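Local coordinates for protein acarbose Kinase Mak1 (Uncultured bacterium, PDB 6WB4) that phosphorylates the antidiabetic drug acarbose, probably using ATP, as a kinase of the pfkB carbohydrate kinase family, at residues E211-Q225 with S233-L245. Numbering follows the deposited sequence.
With ATP (adenosine-5'-triphosphate), chain H.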
ATOM      1  N   GLU B 211      29.307 -16.581  12.948  1.00 95.67           N
ATOM      2  CA  GLU B 211      29.861 -15.402  12.302  1.00 82.34           C
ATOM      3  C   GLU B 211      31.308 -15.620  11.887  1.00 85.48           C
ATOM      4  O   GLU B 211      31.652 -15.461  10.716  1.00 91.30           O
ATOM      5  CB  GLU B 211      29.757 -14.194  13.230  1.00 76.99           C
ATOM      6  CG  GLU B 211      30.239 -12.902  12.611  1.00 80.45           C
ATOM      7  CD  GLU B 211      30.068 -11.719  13.535  1.00 84.44           C
ATOM      8  OE1 GLU B 211      28.989 -11.588  14.150  1.00 89.36           O
ATOM      9  OE2 GLU B 211      31.020 -10.922  13.664  1.00 89.22           O
ATOM     10  N   SER B 212      32.146 -16.000  12.848  1.00 81.57           N
ATOM     11  CA  SER B 212      33.574 -16.177  12.595  1.00 85.67           C
ATOM     12  C   SER B 212      33.842 -17.208  11.499  1.00 92.53           C
ATOM     13  O   SER B 212      34.856 -17.138  10.800  1.00 95.39           O
ATOM     14  CB  SER B 212      34.295 -16.564  13.888  1.00 85.88           C
ATOM     15  OG  SER B 212      33.727 -17.726  14.459  1.00 90.04           O
ATOM     16  N   GLY B 213      32.926 -18.159  11.349  1.00 92.26           N
ATOM     17  CA  GLY B 213      33.024 -19.144  10.291  1.00 88.13           C
ATOM     18  C   GLY B 213      32.735 -18.513   8.942  1.00 86.31           C
ATOM     19  O   GLY B 213      33.502 -18.669   7.987  1.00 86.90           O
ATOM     20  N   VAL B 214      31.614 -17.803   8.868  1.00 80.21           N
ATOM     21  CA  VAL B 214      31.214 -17.114   7.647  1.00 81.11           C
ATOM     22  C   VAL B 214      32.268 -16.094   7.208  1.00 76.28           C
ATOM     23  O   VAL B 214      32.597 -16.008   6.024  1.00 73.22           O
ATOM     24  CB  VAL B 214      29.862 -16.417   7.825  1.00 81.28           C
ATOM     25  CG1 VAL B 214      29.521 -15.606   6.591  1.00 82.33           C
ATOM     26  CG2 VAL B 214      28.779 -17.448   8.098  1.00 84.36           C
ATOM     27  N   VAL B 215      32.801 -15.335   8.162  1.00 64.20           N
ATOM     28  CA  VAL B 215      33.848 -14.369   7.850  1.00 74.11           C
ATOM     29  C   VAL B 215      35.076 -15.047   7.247  1.00 79.73           C
ATOM     30  O   VAL B 215      35.599 -14.607   6.217  1.00 70.77           O
ATOM     31  CB  VAL B 215      34.300 -13.574   9.098  1.00 69.04           C
ATOM     32  CG1 VAL B 215      35.529 -12.746   8.771  1.00 58.63           C
ATOM     33  CG2 VAL B 215      33.181 -12.681   9.613  1.00 63.79           C
ATOM     34  N   ALA B 216      35.514 -16.131   7.884  1.00 87.30           N
ATOM     35  CA  ALA B 216      36.686 -16.883   7.431  1.00 79.60           C
ATOM     36  C   ALA B 216      36.459 -17.389   6.020  1.00 77.24           C
ATOM     37  O   ALA B 216      37.342 -17.316   5.160  1.00 75.44           O
ATOM     38  CB  ALA B 216      36.977 -18.025   8.368  1.00 68.67           C
ATOM     39  N   ASP B 217      35.262 -17.913   5.796  1.00 69.16           N
ATOM     40  CA  ASP B 217      34.859 -18.353   4.479  1.00 76.02           C
ATOM     41  C   ASP B 217      34.949 -17.214   3.460  1.00 72.11           C
ATOM     42  O   ASP B 217      35.445 -17.411   2.354  1.00 66.58           O
ATOM     43  CB  ASP B 217      33.434 -18.906   4.527  1.00 81.63           C
ATOM     44  CG  ASP B 217      32.937 -19.346   3.171  1.00 83.04           C
ATOM     45  OD1 ASP B 217      33.624 -20.155   2.516  1.00 86.19           O
ATOM     46  OD2 ASP B 217      31.863 -18.862   2.755  1.00 88.51           O
ATOM     47  N   VAL B 218      34.491 -16.022   3.847  1.00 70.37           N
ATOM     48  CA  VAL B 218      34.489 -14.870   2.938  1.00 65.91           C
ATOM     49  C   VAL B 218      35.897 -14.458   2.478  1.00 66.18           C
ATOM     50  O   VAL B 218      36.105 -14.177   1.300  1.00 62.07           O
ATOM     51  CB  VAL B 218      33.780 -13.656   3.591  1.00 77.40           C
ATOM     52  CG1 VAL B 218      34.016 -12.365   2.794  1.00 72.63           C
ATOM     53  CG2 VAL B 218      32.289 -13.931   3.736  1.00 77.72           C
ATOM     54  N   PHE B 219      36.857 -14.443   3.396  1.00 66.80           N
ATOM     55  CA  PHE B 219      38.247 -14.140   3.055  1.00 72.46           C
ATOM     56  C   PHE B 219      38.935 -15.254   2.260  1.00 82.96           C
ATOM     57  O   PHE B 219      39.820 -14.991   1.442  1.00 82.29           O
ATOM     58  CB  PHE B 219      39.051 -13.851   4.321  1.00 70.68           C
ATOM     59  CG  PHE B 219      38.682 -12.562   4.978  1.00 76.81           C
ATOM     60  CD1 PHE B 219      38.445 -11.431   4.216  1.00 80.30           C
ATOM     61  CD2 PHE B 219      38.586 -12.472   6.355  1.00 73.08           C
ATOM     62  CE1 PHE B 219      38.105 -10.240   4.811  1.00 81.57           C
ATOM     63  CE2 PHE B 219      38.256 -11.284   6.958  1.00 68.52           C
ATOM     64  CZ  PHE B 219      38.014 -10.163   6.185  1.00 82.10           C
ATOM     65  N   ALA B 220      38.564 -16.497   2.540  1.00 88.06           N
ATOM     66  CA  ALA B 220      39.146 -17.648   1.852  1.00 84.46           C
ATOM     67  C   ALA B 220      38.727 -17.692   0.391  1.00 88.27           C
ATOM     68  O   ALA B 220      39.536 -17.964  -0.492  1.00 85.62           O
ATOM     69  CB  ALA B 220      38.759 -18.947   2.550  1.00 65.45           C
ATOM     70  N   ARG B 221      37.446 -17.448   0.144  1.00 93.10           N
ATOM     71  CA  ARG B 221      36.891 -17.624  -1.188  1.00 92.26           C
ATOM     72  C   ARG B 221      36.672 -16.304  -1.927  1.00 87.45           C
ATOM     73  O   ARG B 221      36.287 -16.312  -3.095  1.00 88.95           O
ATOM     74  CB  ARG B 221      35.570 -18.395  -1.087  1.00 96.92           C
ATOM     75  CG  ARG B 221      35.728 -19.830  -0.584  1.00 95.66           C
ATOM     76  CD  ARG B 221      34.413 -20.593  -0.604  1.00100.73           C
ATOM     77  NE  ARG B 221      33.748 -20.528  -1.903  1.00109.84           N
ATOM     78  CZ  ARG B 221      33.884 -21.439  -2.861  1.00111.68           C
ATOM     79  NH1 ARG B 221      34.656 -22.499  -2.661  1.00117.67           N
ATOM     80  NH2 ARG B 221      33.240 -21.296  -4.012  1.00100.97           N
ATOM     81  N   GLY B 222      36.938 -15.179  -1.264  1.00 83.23           N
ATOM     82  CA  GLY B 222      36.630 -13.873  -1.835  1.00 76.02           C
ATOM     83  C   GLY B 222      37.717 -12.814  -1.771  1.00 70.69           C
ATOM     84  O   GLY B 222      38.773 -13.034  -1.180  1.00 78.43           O
ATOM     85  N   ARG B 223      37.440 -11.640  -2.340  1.00 63.22           N
ATOM     86  CA  ARG B 223      38.449 -10.582  -2.440  1.00 57.99           C
ATOM     87  C   ARG B 223      38.325  -9.500  -1.370  1.00 58.23           C
ATOM     88  O   ARG B 223      39.065  -8.521  -1.397  1.00 70.48           O
ATOM     89  CB  ARG B 223      38.372  -9.917  -3.815  1.00 49.74           C
ATOM     90  CG  ARG B 223      37.055  -9.206  -4.063  1.00 59.20           C
ATOM     91  CD  ARG B 223      37.044  -8.469  -5.396  1.00 66.20           C
ATOM     92  NE  ARG B 223      37.914  -7.298  -5.384  1.00 67.91           N
ATOM     93  CZ  ARG B 223      39.060  -7.231  -6.057  1.00 80.30           C
ATOM     94  NH1 ARG B 223      39.456  -8.265  -6.787  1.00 79.06           N
ATOM     95  NH2 ARG B 223      39.810  -6.137  -6.003  1.00 84.60           N
ATOM     96  N   ALA B 224      37.410  -9.689  -0.421  1.00 61.44           N
ATOM     97  CA  ALA B 224      37.121  -8.679   0.599  1.00 57.61           C
ATOM     98  C   ALA B 224      38.359  -8.304   1.394  1.00 65.80           C
ATOM     99  O   ALA B 224      39.162  -9.165   1.741  1.00 73.95           O
ATOM    100  CB  ALA B 224      36.031  -9.168   1.536  1.00 55.40           C
ATOM    101  N   GLN B 225      38.522  -7.008   1.648  1.00 65.65           N
ATOM    102  CA  GLN B 225      39.616  -6.514   2.478  1.00 65.25           C
ATOM    103  C   GLN B 225      39.215  -6.549   3.942  1.00 62.79           C
ATOM    104  O   GLN B 225      40.058  -6.689   4.825  1.00 70.34           O
ATOM    105  CB  GLN B 225      40.012  -5.093   2.081  1.00 72.38           C
ATOM    106  CG  GLN B 225      40.557  -4.963   0.675  1.00 71.54           C
ATOM    107  CD  GLN B 225      40.673  -3.519   0.246  1.00 82.77           C
ATOM    108  OE1 GLN B 225      40.702  -2.615   1.082  1.00 90.29           O
ATOM    109  NE2 GLN B 225      40.726  -3.287  -1.062  1.00 79.99           N
ATOM    110  N   SER B 233      21.807  -3.173  18.455  1.00117.47           N
ATOM    111  CA  SER B 233      21.839  -2.862  19.883  1.00111.49           C
ATOM    112  C   SER B 233      23.246  -2.887  20.466  1.00106.27           C
ATOM    113  O   SER B 233      23.615  -2.015  21.251  1.00107.36           O
ATOM    114  CB  SER B 233      20.948  -3.836  20.649  1.00113.24           C
ATOM    115  OG  SER B 233      19.673  -3.934  20.043  1.00118.38           O
ATOM    116  N   GLU B 234      24.027  -3.888  20.079  1.00 98.73           N
ATOM    117  CA  GLU B 234      25.382  -4.029  20.591  1.00 98.15           C
ATOM    118  C   GLU B 234      26.448  -3.501  19.625  1.00 87.97           C
ATOM    119  O   GLU B 234      27.618  -3.888  19.705  1.00 82.76           O
ATOM    120  CB  GLU B 234      25.657  -5.495  20.929  1.00105.11           C
ATOM    121  CG  GLU B 234      25.524  -6.432  19.754  1.00104.96           C
ATOM    122  CD  GLU B 234      25.919  -7.848  20.099  1.00111.14           C
ATOM    123  OE1 GLU B 234      26.105  -8.131  21.300  1.00117.37           O
ATOM    124  OE2 GLU B 234      26.049  -8.677  19.169  1.00109.52           O
ATOM    125  N   GLY B 235      26.042  -2.618  18.717  1.00 82.29           N
ATOM    126  CA  GLY B 235      26.990  -1.906  17.875  1.00 81.94           C
ATOM    127  C   GLY B 235      27.400  -2.612  16.597  1.00 79.11           C
ATOM    128  O   GLY B 235      26.554  -3.054  15.823  1.00 80.04           O
ATOM    129  N   ALA B 236      28.708  -2.710  16.373  1.00 73.83           N
ATOM    130  CA  ALA B 236      29.230  -3.312  15.150  1.00 67.56           C
ATOM    131  C   ALA B 236      30.576  -3.988  15.363  1.00 73.34           C
ATOM    132  O   ALA B 236      31.350  -3.612  16.247  1.00 84.84           O
ATOM    133  CB  ALA B 236      29.351  -2.265  14.059  1.00 62.15           C
ATOM    134  N   ARG B 237      30.831  -5.006  14.548  1.00 68.02           N
ATOM    135  CA  ARG B 237      32.080  -5.747  14.576  1.00 73.74           C
ATOM    136  C   ARG B 237      32.703  -5.740  13.192  1.00 79.91           C
ATOM    137  O   ARG B 237      32.036  -6.029  12.200  1.00 74.52           O
ATOM    138  CB  ARG B 237      31.851  -7.174  15.103  1.00 76.55           C
ATOM    139  CG  ARG B 237      31.500  -7.189  16.601  1.00 85.37           C
ATOM    140  CD  ARG B 237      31.270  -8.579  17.204  1.00 87.88           C
ATOM    141  NE  ARG B 237      29.861  -8.925  17.387  1.00 83.45           N
ATOM    142  CZ  ARG B 237      29.034  -9.293  16.417  1.00 88.12           C
ATOM    143  NH1 ARG B 237      29.461  -9.340  15.166  1.00106.87           N
ATOM    144  NH2 ARG B 237      27.771  -9.598  16.696  1.00 71.36           N
ATOM    145  N   VAL B 238      33.985  -5.386  13.141  1.00 76.92           N
ATOM    146  CA  VAL B 238      34.722  -5.306  11.887  1.00 63.22           C
ATOM    147  C   VAL B 238      35.870  -6.305  11.835  1.00 67.07           C
ATOM    148  O   VAL B 238      36.792  -6.265  12.651  1.00 68.69           O
ATOM    149  CB  VAL B 238      35.289  -3.892  11.652  1.00 65.64           C
ATOM    150  CG1 VAL B 238      36.074  -3.850  10.359  1.00 53.58           C
ATOM    151  CG2 VAL B 238      34.171  -2.863  11.617  1.00 71.14           C
ATOM    152  N   TRP B 239      35.805  -7.208  10.868  1.00 68.03           N
ATOM    153  CA  TRP B 239      36.849  -8.195  10.678  1.00 63.78           C
ATOM    154  C   TRP B 239      37.768  -7.815   9.538  1.00 72.31           C
ATOM    155  O   TRP B 239      37.292  -7.521   8.449  1.00 76.69           O
ATOM    156  CB  TRP B 239      36.242  -9.564  10.381  1.00 76.43           C
ATOM    157  CG  TRP B 239      35.269 -10.046  11.390  1.00 76.80           C
ATOM    158  CD1 TRP B 239      33.965  -9.674  11.520  1.00 73.46           C
ATOM    159  CD2 TRP B 239      35.511 -11.028  12.394  1.00 77.00           C
ATOM    160  NE1 TRP B 239      33.384 -10.352  12.561  1.00 70.86           N
ATOM    161  CE2 TRP B 239      34.316 -11.194  13.114  1.00 73.90           C
ATOM    162  CE3 TRP B 239      36.632 -11.782  12.765  1.00 83.39           C
ATOM    163  CZ2 TRP B 239      34.204 -12.080  14.179  1.00 83.48           C
ATOM    164  CZ3 TRP B 239      36.520 -12.657  13.823  1.00 80.94           C
ATOM    165  CH2 TRP B 239      35.315 -12.803  14.516  1.00 81.03           C
ATOM    166  N   ARG B 240      39.077  -7.853   9.780  1.00 75.28           N
ATOM    167  CA  ARG B 240      40.076  -7.672   8.725  1.00 74.56           C
ATOM    168  C   ARG B 240      40.782  -8.999   8.439  1.00 88.00           C
ATOM    169  O   ARG B 240      40.724  -9.917   9.255  1.00 83.77           O
ATOM    170  CB  ARG B 240      41.103  -6.604   9.110  1.00 67.31           C
ATOM    171  CG  ARG B 240      40.476  -5.284   9.512  1.00 80.06           C
ATOM    172  CD  ARG B 240      41.492  -4.279  10.016  1.00 84.40           C
ATOM    173  NE  ARG B 240      42.043  -4.622  11.320  1.00 96.93           N
ATOM    174  CZ  ARG B 240      42.728  -3.769  12.075  1.00108.38           C
ATOM    175  NH1 ARG B 240      42.938  -2.531  11.646  1.00108.38           N
ATOM    176  NH2 ARG B 240      43.204  -4.148  13.254  1.00113.24           N
ATOM    177  N   ARG B 241      41.445  -9.094   7.287  1.00 85.74           N
ATOM    178  CA  ARG B 241      42.214 -10.293   6.941  1.00 93.19           C
ATOM    179  C   ARG B 241      43.284 -10.644   7.973  1.00 98.32           C
ATOM    180  O   ARG B 241      43.251 -11.725   8.564  1.00102.69           O
ATOM    181  CB  ARG B 241      42.876 -10.136   5.568  1.00 89.92           C
ATOM    182  CG  ARG B 241      42.011 -10.592   4.404  1.00 84.41           C
ATOM    183  CD  ARG B 241      42.762 -10.552   3.081  1.00 76.35           C
ATOM    184  NE  ARG B 241      41.853 -10.686   1.943  1.00 74.98           N
ATOM    185  CZ  ARG B 241      41.364 -11.844   1.502  1.00 73.57           C
ATOM    186  NH1 ARG B 241      41.706 -12.986   2.091  1.00 72.96           N
ATOM    187  NH2 ARG B 241      40.537 -11.861   0.462  1.00 70.69           N
ATOM    188  N   SER B 242      44.227  -9.732   8.183  1.00 97.79           N
ATOM    189  CA  SER B 242      45.324  -9.962   9.117  1.00107.93           C
ATOM    190  C   SER B 242      44.846 -10.289  10.528  1.00114.00           C
ATOM    191  O   SER B 242      45.073 -11.389  11.024  1.00119.03           O
ATOM    192  CB  SER B 242      46.249  -8.746   9.157  1.00118.02           C
ATOM    193  OG  SER B 242      46.833  -8.512   7.886  1.00128.31           O
ATOM    194  N   ASP B 243      44.182  -9.330  11.162  1.00119.11           N
ATOM    195  CA  ASP B 243      43.568  -9.538  12.472  1.00122.86           C
ATOM    196  C   ASP B 243      42.748 -10.824  12.578  1.00108.44           C
ATOM    197  O   ASP B 243      41.888 -11.108  11.749  1.00100.83           O
ATOM    198  CB  ASP B 243      42.688  -8.341  12.834  1.00133.53           C
ATOM    199  CG  ASP B 243      43.475  -7.215  13.474  1.00144.08           C
ATOM    200  OD1 ASP B 243      44.653  -7.025  13.102  1.00144.65           O
ATOM    201  OD2 ASP B 243      42.917  -6.519  14.350  1.00150.20           O
ATOM    202  N   GLU B 244      43.061 -11.616  13.592  1.00107.87           N
ATOM    203  CA  GLU B 244      42.324 -12.836  13.862  1.00106.77           C
ATOM    204  C   GLU B 244      41.100 -12.480  14.698  1.00 95.10           C
ATOM    205  O   GLU B 244      40.153 -13.256  14.818  1.00 88.92           O
ATOM    206  CB  GLU B 244      43.212 -13.852  14.585  1.00117.18           C
ATOM    207  CG  GLU B 244      42.634 -15.257  14.652  1.00126.42           C
ATOM    208  CD  GLU B 244      43.647 -16.280  15.128  1.00136.05           C
ATOM    209  OE1 GLU B 244      44.857 -15.969  15.113  1.00140.56           O
ATOM    210  OE2 GLU B 244      43.234 -17.393  15.517  1.00138.22           O
ATOM    211  N   LEU B 245      41.138 -11.287  15.277  1.00 99.10           N
ATOM    212  CA  LEU B 245      40.093 -10.825  16.176  1.00105.66           C
ATOM    213  C   LEU B 245      39.312  -9.678  15.545  1.00108.80           C
ATOM    214  O   LEU B 245      39.870  -8.886  14.784  1.00104.76           O
ATOM    215  CB  LEU B 245      40.701 -10.389  17.511  1.00105.38           C
ATOM    216  CG  LEU B 245      40.929 -11.516  18.521  1.00 95.85           C
ATOM    217  CD1 LEU B 245      41.228 -10.950  19.905  1.00 91.54           C
ATOM    218  CD2 LEU B 245      39.743 -12.478  18.551  1.00 85.15           C
TER
HETATM  219  PG  ATP H 302      18.546  -2.849   7.444  0.84197.01           P
HETATM  220  O1G ATP H 302      17.277  -2.553   8.209  0.84196.83           O
HETATM  221  O2G ATP H 302      18.697  -4.286   7.002  0.84196.21           O
HETATM  222  O3G ATP H 302      18.882  -1.830   6.381  0.84190.67           O
HETATM  223  PB  ATP H 302      19.880  -3.678   9.780  0.84204.80           P
HETATM  224  O1B ATP H 302      18.552  -3.799  10.493  0.84204.81           O
HETATM  225  O2B ATP H 302      20.597  -4.918   9.296  0.84198.26           O
HETATM  226  O3B ATP H 302      19.711  -2.662   8.540  0.84220.98           O
HETATM  227  PA  ATP H 302      21.223  -3.301  12.229  0.84214.78           P
HETATM  228  O1A ATP H 302      22.009  -4.590  12.175  0.84210.75           O
HETATM  229  O2A ATP H 302      19.953  -3.235  13.047  0.84212.69           O
HETATM  230  O3A ATP H 302      20.888  -2.847  10.720  0.84214.41           O
HETATM  231  O5' ATP H 302      22.204  -2.111  12.708  0.84144.03           O
HETATM  232  C5' ATP H 302      23.121  -1.516  11.785  0.84137.72           C
HETATM  233  C4' ATP H 302      24.052  -0.506  12.459  0.84129.89           C
HETATM  234  O4' ATP H 302      23.342   0.679  12.836  0.84128.41           O
HETATM  235  C3' ATP H 302      24.712  -1.051  13.717  0.84126.90           C
HETATM  236  O3' ATP H 302      26.050  -1.472  13.456  0.84129.06           O
HETATM  237  C2' ATP H 302      24.711   0.104  14.697  0.84124.80           C
HETATM  238  O2' ATP H 302      26.000   0.726  14.757  0.84118.30           O
HETATM  239  C1' ATP H 302      23.671   1.078  14.170  0.84128.33           C
HETATM  240  N9  ATP H 302      22.487   0.865  15.031  0.84133.46           N
HETATM  241  C8  ATP H 302      21.393   0.151  14.700  0.84136.46           C
HETATM  242  N7  ATP H 302      20.492   0.127  15.715  0.84135.31           N
HETATM  243  C5  ATP H 302      21.024   0.838  16.728  0.84131.94           C
HETATM  244  C6  ATP H 302      20.601   1.216  18.093  0.84125.83           C
HETATM  245  N6  ATP H 302      19.404   0.814  18.579  0.84124.55           N
HETATM  246  N1  ATP H 302      21.449   1.969  18.827  0.84125.78           N
HETATM  247  C2  ATP H 302      22.641   2.375  18.345  0.84122.95           C
HETATM  248  N3  ATP H 302      23.090   2.071  17.116  0.84120.33           N
HETATM  249  C4  ATP H 302      22.339   1.321  16.275  0.84129.16           C
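Helix 211-221 lies on one face of the large mixed sheet of this pfkB-family kinase, where Glu211, Val215 and Phe219 meet strand 236-240, antiparallel to its sheet neighbours 226-230 and 247-249. Glu211 is extended, CG anti to the backbone N (chi1 -177°), and its carboxylate meets both Arg237 and Trp239. Glu211 OE1 forms a salt bridge with Arg237 NH1 (2.5 Å), which also lies 2.7 Å from Glu211 OE2. Glu211 OE2 accepts the indole N-H of Trp239 through its anti lone pair, with NE1 at 2.7 Å and the oxygen in the ring plane. Arg237 NH2 also bridges to Glu234, completing a charged network. One turn on, Val215 CG2 sits over the five-membered ring of Trp239, 3.6 Å from its centroid, in a CH-pi contact. Phe219 meets the Trp239 carbonyl O with its ring edge, while Arg241 CG lies over one ring face. The guanidinium of Arg241 lies at the C-terminal end of the helix: NH1 donates to Phe219 O (2.8 Å), and NH2 makes a weak bond to Gly222 O. In the nucleotide pocket, Gly235 O accepts a bond from ATP O3' (2.9 Å). Such helix-on-sheet packing belongs to the alpha/beta fold of ribokinase-like kinases.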